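Local coordinates for protein EcmrR transcriptional regulator (Escherichia coli, PDB 6WL5) that senses multiple drugs as a MerR-family regulator that activates transcription, its C-terminal domain binding the cationic detergent cetyl-trimethyl-ammonium, at residues C14-K19 with Y54-Y59; Q90-I95 with S130-Y135. All coordinates share one frame; numbering follows the deposited sequence.

Contact 1: residues C14-K19 with Y54-Y59. With 16A (cetyl-trimethyl-ammonium), chain E; 16A (cetyl-trimethyl-ammonium), chain F.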
loop_
_atom_site.group_PDB
_atom_site.type_symbol
_atom_site.label_atom_id
_atom_site.label_comp_id
_atom_site.label_asym_id
_atom_site.label_seq_id
_atom_site.Cartn_x
_atom_site.Cartn_y
_atom_site.Cartn_z
ATOM N N CYS A 14 2.649 -7.390 -10.201
ATOM C CA CYS A 14 3.721 -7.906 -9.362
ATOM C C CYS A 14 3.234 -9.119 -8.595
ATOM O O CYS A 14 2.037 -9.310 -8.393
ATOM C CB CYS A 14 4.219 -6.851 -8.383
ATOM S SG CYS A 14 2.973 -6.197 -7.242
ATOM N N ILE A 15 4.189 -9.958 -8.196
ATOM C CA ILE A 15 3.944 -11.076 -7.299
ATOM C C ILE A 15 4.232 -10.570 -5.905
ATOM O O ILE A 15 5.251 -9.900 -5.689
ATOM C CB ILE A 15 4.884 -12.249 -7.611
ATOM C CG1 ILE A 15 4.799 -12.642 -9.083
ATOM C CG2 ILE A 15 4.595 -13.439 -6.670
ATOM C CD1 ILE A 15 5.923 -13.572 -9.506
ATOM N N VAL A 16 3.342 -10.882 -4.965
ATOM C CA VAL A 16 3.509 -10.479 -3.583
ATOM C C VAL A 16 3.238 -11.661 -2.662
ATOM O O VAL A 16 2.524 -12.608 -3.004
ATOM C CB VAL A 16 2.565 -9.317 -3.186
ATOM C CG1 VAL A 16 2.748 -8.134 -4.113
ATOM C CG2 VAL A 16 1.088 -9.751 -3.117
ATOM N N TYR A 17 3.764 -11.558 -1.447
ATOM C CA TYR A 17 3.159 -12.229 -0.312
ATOM C C TYR A 17 2.273 -11.228 0.399
ATOM O O TYR A 17 2.495 -10.016 0.295
ATOM C CB TYR A 17 4.174 -12.881 0.620
ATOM C CG TYR A 17 5.164 -12.013 1.333
ATOM C CD1 TYR A 17 4.836 -11.356 2.515
ATOM C CD2 TYR A 17 6.460 -11.895 0.853
ATOM C CE1 TYR A 17 5.790 -10.591 3.189
ATOM C CE2 TYR A 17 7.396 -11.140 1.512
ATOM C CZ TYR A 17 7.057 -10.489 2.661
ATOM O OH TYR A 17 8.038 -9.769 3.273
ATOM N N SER A 18 1.222 -11.736 1.049
ATOM C CA SER A 18 0.170 -10.854 1.533
ATOM C C SER A 18 -0.610 -11.506 2.674
ATOM O O SER A 18 -0.649 -12.736 2.809
ATOM C CB SER A 18 -0.774 -10.495 0.378
ATOM O OG SER A 18 -1.450 -11.663 -0.083
ATOM N N LYS A 19 -1.199 -10.664 3.514
ATOM C CA LYS A 19 -2.124 -11.110 4.535
ATOM C C LYS A 19 -3.220 -10.069 4.671
ATOM O O LYS A 19 -2.945 -8.877 4.646
ATOM C CB LYS A 19 -1.424 -11.339 5.895
ATOM C CG LYS A 19 -2.306 -12.068 6.897
ATOM C CD LYS A 19 -1.514 -12.593 8.080
ATOM C CE LYS A 19 -2.408 -13.225 9.140
ATOM N NZ LYS A 19 -1.575 -13.895 10.191
ATOM N N TYR A 54 8.590 -2.895 -3.406
ATOM C CA TYR A 54 7.221 -2.392 -3.536
ATOM C C TYR A 54 6.407 -3.037 -2.421
ATOM O O TYR A 54 6.068 -4.221 -2.487
ATOM C CB TYR A 54 6.648 -2.711 -4.907
ATOM C CG TYR A 54 5.294 -2.101 -5.251
ATOM C CD1 TYR A 54 4.842 -0.927 -4.671
ATOM C CD2 TYR A 54 4.470 -2.709 -6.200
ATOM C CE1 TYR A 54 3.606 -0.367 -5.022
ATOM C CE2 TYR A 54 3.238 -2.173 -6.542
ATOM C CZ TYR A 54 2.801 -1.005 -5.955
ATOM O OH TYR A 54 1.538 -0.518 -6.339
ATOM N N CYS A 55 6.129 -2.264 -1.386
ATOM C CA CYS A 55 5.536 -2.752 -0.146
ATOM C C CYS A 55 4.359 -1.844 0.138
ATOM O O CYS A 55 4.540 -0.638 0.247
ATOM C CB CYS A 55 6.568 -2.648 0.971
ATOM S SG CYS A 55 5.907 -3.091 2.586
ATOM N N PHE A 56 3.150 -2.407 0.200
ATOM C CA PHE A 56 1.981 -1.540 0.181
ATOM C C PHE A 56 0.791 -2.218 0.834
ATOM O O PHE A 56 0.695 -3.457 0.910
ATOM C CB PHE A 56 1.593 -1.131 -1.253
ATOM C CG PHE A 56 1.345 -2.287 -2.170
ATOM C CD1 PHE A 56 2.406 -2.914 -2.804
ATOM C CD2 PHE A 56 0.059 -2.748 -2.425
ATOM C CE1 PHE A 56 2.219 -3.993 -3.665
ATOM C CE2 PHE A 56 -0.151 -3.817 -3.308
ATOM C CZ PHE A 56 0.941 -4.434 -3.937
ATOM N N THR A 57 -0.099 -1.384 1.341
ATOM C CA THR A 57 -1.385 -1.831 1.842
ATOM C C THR A 57 -2.438 -1.570 0.768
ATOM O O THR A 57 -2.520 -0.468 0.221
ATOM C CB THR A 57 -1.767 -1.070 3.110
ATOM O OG1 THR A 57 -0.793 -1.363 4.114
ATOM C CG2 THR A 57 -3.185 -1.451 3.609
ATOM N N LEU A 58 -3.275 -2.567 0.528
ATOM C CA LEU A 58 -4.498 -2.369 -0.211
ATOM C C LEU A 58 -5.626 -2.080 0.768
ATOM O O LEU A 58 -5.877 -2.868 1.697
ATOM C CB LEU A 58 -4.814 -3.626 -1.010
ATOM C CG LEU A 58 -3.810 -4.000 -2.110
ATOM C CD1 LEU A 58 -4.165 -5.304 -2.767
ATOM C CD2 LEU A 58 -3.768 -2.873 -3.089
ATOM N N TYR A 59 -6.338 -0.984 0.527
ATOM C CA TYR A 59 -7.538 -0.636 1.292
ATOM C C TYR A 59 -8.780 -1.056 0.511
ATOM O O TYR A 59 -9.143 -0.401 -0.463
ATOM C CB TYR A 59 -7.541 0.866 1.563
ATOM C CG TYR A 59 -6.537 1.228 2.663
ATOM C CD1 TYR A 59 -6.890 1.213 4.002
ATOM C CD2 TYR A 59 -5.216 1.572 2.353
ATOM C CE1 TYR A 59 -5.970 1.494 4.999
ATOM C CE2 TYR A 59 -4.290 1.874 3.347
ATOM C CZ TYR A 59 -4.674 1.855 4.675
ATOM O OH TYR A 59 -3.772 2.197 5.684
HETATM C C1 16A E . -17.281 8.804 -5.535
HETATM C C2 16A E . -16.500 7.956 -4.543
HETATM C C3 16A E . -16.327 8.665 -3.202
HETATM C C4 16A E . -15.121 8.181 -2.390
HETATM C C5 16A E . -14.650 6.754 -2.682
HETATM C C6 16A E . -13.670 6.295 -1.608
HETATM C C7 16A E . -13.453 4.794 -1.529
HETATM C C8 16A E . -12.650 4.497 -0.268
HETATM C C9 16A E . -11.443 3.658 -0.590
HETATM C C10 16A E . -11.098 2.633 0.492
HETATM C C11 16A E . -10.875 3.186 1.894
HETATM C C12 16A E . -9.620 4.039 2.031
HETATM C C13 16A E . -9.233 4.094 3.510
HETATM C C14 16A E . -7.828 4.642 3.660
HETATM C C15 16A E . -7.496 4.915 5.118
HETATM C C16 16A E . -6.030 5.230 5.203
HETATM N N1 16A E . -5.625 5.710 6.534
HETATM C C17 16A E . -6.054 4.824 7.632
HETATM C C18 16A E . -4.158 5.759 6.440
HETATM C C19 16A E . -6.057 7.096 6.732
HETATM C C1 16A F . 12.173 0.728 20.406
HETATM C C2 16A F . 11.370 1.446 19.359
HETATM C C3 16A F . 10.754 0.333 18.534
HETATM C C4 16A F . 10.509 0.814 17.132
HETATM C C5 16A F . 10.060 -0.369 16.312
HETATM C C6 16A F . 10.480 -0.178 14.881
HETATM C C7 16A F . 10.063 -1.369 14.068
HETATM C C8 16A F . 10.310 -1.128 12.612
HETATM C C9 16A F . 9.902 -2.335 11.788
HETATM C C10 16A F . 9.621 -1.874 10.381
HETATM C C11 16A F . 8.741 -2.811 9.543
HETATM C C12 16A F . 8.376 -1.925 8.344
HETATM C C13 16A F . 7.682 -2.578 7.157
HETATM C C14 16A F . 7.750 -1.732 5.856
HETATM C C15 16A F . 8.796 -2.329 4.921
HETATM C C16 16A F . 10.016 -1.484 4.568
HETATM N N1 16A F . 10.275 -1.475 3.112
HETATM C C17 16A F . 9.397 -0.515 2.433
HETATM C C18 16A F . 11.670 -1.064 2.938
HETATM C C19 16A F . 10.099 -2.773 2.445
#
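The F56 ring takes the sulfur of C14 at its edge and meets V16 CG1 obliquely, while its own CD1 stands 3.5 Å above the centre of the Y54 ring and covers one face of it. These are two Cys sulfur-aromatic contacts that join strand 7-23 to the start of strand 55-59 and the residue before it, within the GyrI-like small-molecule-binding domain, and no hydrogen bond crosses between the segments. C14 SG lies 3.9 Å from Y54 CD2, oblique to that ring, so a single sulfur serves two aromatics. With CG set between its backbone N and carbonyl carbon (chi1 56°), F56 brings CZ to 4.1 Å from V16 CG1, the two side chains crossing at about a right angle. The Y54 hydroxyl hydrogen-bonds Q153 OE1. Further along, the Y59 ring carries T57 CG2 on one face and detergent atom C14 on the other, 3.6 Å from Y59 CD1, and its hydroxyl bonds to E133 OE2. An alanine here would probably leave the detergent chain without the ring it lies against and take one of the hydroxyls from E133 OE2. A second detergent molecule is met by C55, whose SG approaches the detergent atom C15 at 3.8 Å.

Contact 2: residues Q90-I95 with S130-Y135. With 16A (cetyl-trimethyl-ammonium), chain E.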
loop_
_atom_site.group_PDB
_atom_site.type_symbol
_atom_site.label_atom_id
_atom_site.label_comp_id
_atom_site.label_asym_id
_atom_site.label_seq_id
_atom_site.Cartn_x
_atom_site.Cartn_y
_atom_site.Cartn_z
ATOM N N GLN A 90 0.160 -14.085 -4.262
ATOM C CA GLN A 90 -0.799 -13.759 -5.303
ATOM C C GLN A 90 -0.174 -12.744 -6.256
ATOM O O GLN A 90 0.828 -12.093 -5.947
ATOM C CB GLN A 90 -2.113 -13.251 -4.695
ATOM C CG GLN A 90 -1.981 -11.936 -3.975
ATOM C CD GLN A 90 -3.303 -11.430 -3.431
ATOM O OE1 GLN A 90 -4.260 -11.159 -4.189
ATOM N NE2 GLN A 90 -3.360 -11.261 -2.126
ATOM N N VAL A 91 -0.749 -12.651 -7.448
ATOM C CA VAL A 91 -0.359 -11.633 -8.416
ATOM C C VAL A 91 -1.297 -10.449 -8.249
ATOM O O VAL A 91 -2.518 -10.606 -8.318
ATOM C CB VAL A 91 -0.434 -12.180 -9.850
ATOM C CG1 VAL A 91 -0.171 -11.054 -10.858
ATOM C CG2 VAL A 91 0.530 -13.356 -10.038
ATOM N N ILE A 92 -0.737 -9.264 -8.025
ATOM C CA ILE A 92 -1.515 -8.036 -7.918
ATOM C C ILE A 92 -1.533 -7.388 -9.304
ATOM O O ILE A 92 -0.456 -7.108 -9.854
ATOM C CB ILE A 92 -0.919 -7.090 -6.869
ATOM C CG1 ILE A 92 -0.864 -7.742 -5.471
ATOM C CG2 ILE A 92 -1.725 -5.795 -6.804
ATOM C CD1 ILE A 92 -2.181 -8.236 -4.929
ATOM N N PRO A 93 -2.698 -7.138 -9.895
ATOM C CA PRO A 93 -2.723 -6.783 -11.318
ATOM C C PRO A 93 -2.201 -5.380 -11.590
ATOM O O PRO A 93 -2.114 -4.525 -10.707
ATOM C CB PRO A 93 -4.210 -6.912 -11.695
ATOM C CG PRO A 93 -4.929 -6.584 -10.395
ATOM C CD PRO A 93 -4.054 -7.227 -9.319
ATOM N N ALA A 94 -1.825 -5.176 -12.851
ATOM C CA ALA A 94 -1.432 -3.861 -13.341
ATOM C C ALA A 94 -2.599 -2.885 -13.276
ATOM O O ALA A 94 -3.761 -3.249 -13.496
ATOM C CB ALA A 94 -1.000 -3.965 -14.808
ATOM N N ILE A 95 -2.276 -1.614 -13.020
ATOM C CA ILE A 95 -3.278 -0.557 -12.938
ATOM C C ILE A 95 -2.695 0.719 -13.520
ATOM O O ILE A 95 -1.480 0.881 -13.653
ATOM C CB ILE A 95 -3.737 -0.232 -11.497
ATOM C CG1 ILE A 95 -2.522 0.139 -10.604
ATOM C CG2 ILE A 95 -4.535 -1.378 -10.933
ATOM C CD1 ILE A 95 -2.935 0.617 -9.239
ATOM N N SER A 130 -8.973 -0.870 -5.445
ATOM C CA SER A 130 -8.599 -0.493 -4.082
ATOM C C SER A 130 -7.389 0.438 -4.058
ATOM O O SER A 130 -6.365 0.129 -4.673
ATOM C CB SER A 130 -8.255 -1.775 -3.345
ATOM O OG SER A 130 -9.372 -2.626 -3.336
ATOM N N PRO A 131 -7.461 1.565 -3.338
ATOM C CA PRO A 131 -6.261 2.378 -3.111
ATOM C C PRO A 131 -5.108 1.574 -2.530
ATOM O O PRO A 131 -5.307 0.657 -1.736
ATOM C CB PRO A 131 -6.760 3.450 -2.129
ATOM C CG PRO A 131 -8.256 3.593 -2.497
ATOM C CD PRO A 131 -8.670 2.175 -2.731
ATOM N N ARG A 132 -3.898 1.927 -2.951
ATOM C CA ARG A 132 -2.666 1.355 -2.414
ATOM C C ARG A 132 -1.866 2.415 -1.673
ATOM O O ARG A 132 -1.803 3.576 -2.098
ATOM C CB ARG A 132 -1.803 0.801 -3.552
ATOM C CG ARG A 132 -2.535 0.006 -4.619
ATOM C CD ARG A 132 -1.610 -0.706 -5.574
ATOM N NE ARG A 132 -2.387 -1.531 -6.488
ATOM C CZ ARG A 132 -1.858 -2.225 -7.482
ATOM N NH1 ARG A 132 -0.543 -2.176 -7.681
ATOM N NH2 ARG A 132 -2.637 -2.924 -8.305
ATOM N N GLU A 133 -1.252 1.996 -0.564
ATOM C CA GLU A 133 -0.471 2.877 0.298
ATOM C C GLU A 133 0.919 2.273 0.359
ATOM O O GLU A 133 1.130 1.260 1.022
ATOM C CB GLU A 133 -1.133 2.923 1.680
ATOM C CG GLU A 133 -0.499 3.816 2.717
ATOM C CD GLU A 133 -1.428 3.876 3.931
ATOM O OE1 GLU A 133 -2.288 4.765 3.934
ATOM O OE2 GLU A 133 -1.316 2.991 4.826
ATOM N N SER A 134 1.860 2.857 -0.377
ATOM C CA SER A 134 3.164 2.268 -0.642
ATOM C C SER A 134 4.207 2.906 0.275
ATOM O O SER A 134 4.499 4.108 0.150
ATOM C CB SER A 134 3.518 2.526 -2.107
ATOM O OG SER A 134 4.789 1.995 -2.417
ATOM N N TYR A 135 4.831 2.078 1.124
ATOM C CA TYR A 135 5.742 2.540 2.164
ATOM C C TYR A 135 7.150 2.577 1.587
ATOM O O TYR A 135 7.664 1.548 1.134
ATOM C CB TYR A 135 5.696 1.585 3.370
ATOM C CG TYR A 135 4.252 1.420 3.822
ATOM C CD1 TYR A 135 3.577 2.462 4.407
ATOM C CD2 TYR A 135 3.574 0.231 3.610
ATOM C CE1 TYR A 135 2.233 2.337 4.774
ATOM C CE2 TYR A 135 2.264 0.087 3.980
ATOM C CZ TYR A 135 1.584 1.139 4.540
ATOM O OH TYR A 135 0.258 0.946 4.876
HETATM C C1 16A E . -17.281 8.804 -5.535
HETATM C C2 16A E . -16.500 7.956 -4.543
HETATM C C3 16A E . -16.327 8.665 -3.202
HETATM C C4 16A E . -15.121 8.181 -2.390
HETATM C C5 16A E . -14.650 6.754 -2.682
HETATM C C6 16A E . -13.670 6.295 -1.608
HETATM C C7 16A E . -13.453 4.794 -1.529
HETATM C C8 16A E . -12.650 4.497 -0.268
HETATM C C9 16A E . -11.443 3.658 -0.590
HETATM C C10 16A E . -11.098 2.633 0.492
HETATM C C11 16A E . -10.875 3.186 1.894
HETATM C C12 16A E . -9.620 4.039 2.031
HETATM C C13 16A E . -9.233 4.094 3.510
HETATM C C14 16A E . -7.828 4.642 3.660
HETATM C C15 16A E . -7.496 4.915 5.118
HETATM C C16 16A E . -6.030 5.230 5.203
HETATM N N1 16A E . -5.625 5.710 6.534
HETATM C C17 16A E . -6.054 4.824 7.632
HETATM C C18 16A E . -4.158 5.759 6.440
HETATM C C19 16A E . -6.057 7.096 6.732
HETATM O O HOH W 1 0.631 -4.261 -9.341
#
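The backbones of 90-95 and 130-135 stay well apart where I92, P93 and I95 meet R132, the nearest CA atoms being those of I95 and S130 at 10.3 Å. The contact is an arginine side chain bridging two strands of the curled antiparallel sheet of the GyrI-like domain: R132 is extended from CG to NE, and its guanidinium is sandwiched between two isoleucines. I92 CG2 lies over one face, 3.4 Å from R132 NH2; over the opposite face I95 CD1 sits near the centre, 3.5 Å from R132 CZ. The edge of the group is used for polar bonding: R132 NH2 donates to P93 O at 2.9 Å, with an N-H...O angle of 159° and the oxygen only 2° out of the guanidinium plane. A water accepts from R132 NH1 at 2.9 Å and is placed to donate to P93 O, which would grip that carbonyl a second time. The aliphatic cover on both faces and the in-plane bond to P93 O together fix the rotation of the group; R132 NH1 also bonds to Y54 OH. The next residue, E133, faces the detergent pocket: its OE2 accepts from Y135 OH through the anti lone pair, while E133 OE1 comes 3.3 Å from methyl C18 of cetyl-trimethyl-ammonium, and its negative charge probably favours the cationic head. Y113, on helix 109-123, bonds to that same OE1. Around the contact, strand 88-103 pairs with strand 7-23 through I92 and C14, R132 joins its backbone to Q153 on strand 149-158, and I95 packs on P155 of that strand.

Overall arrangement
Contact 1 closes before contact 2 opens along the chain, yet their centres lie only 6 Å apart, both close to the middle of the domain. They belong to one curled antiparallel sheet: strand 7-23 neighbours strand 88-103, and strand 55-59 neighbours strand 132-137, so each contact joins a member of the first pair to a member of the second. The two meet directly where T57 OG1 probably hydrogen-bonds Y135 OH and where F56 packs against the E133 backbone. The same cetyl-trimethyl-ammonium molecule touches both, which illustrates how residues distant in sequence can converge on one ligand, consistent with a multidrug-sensing domain.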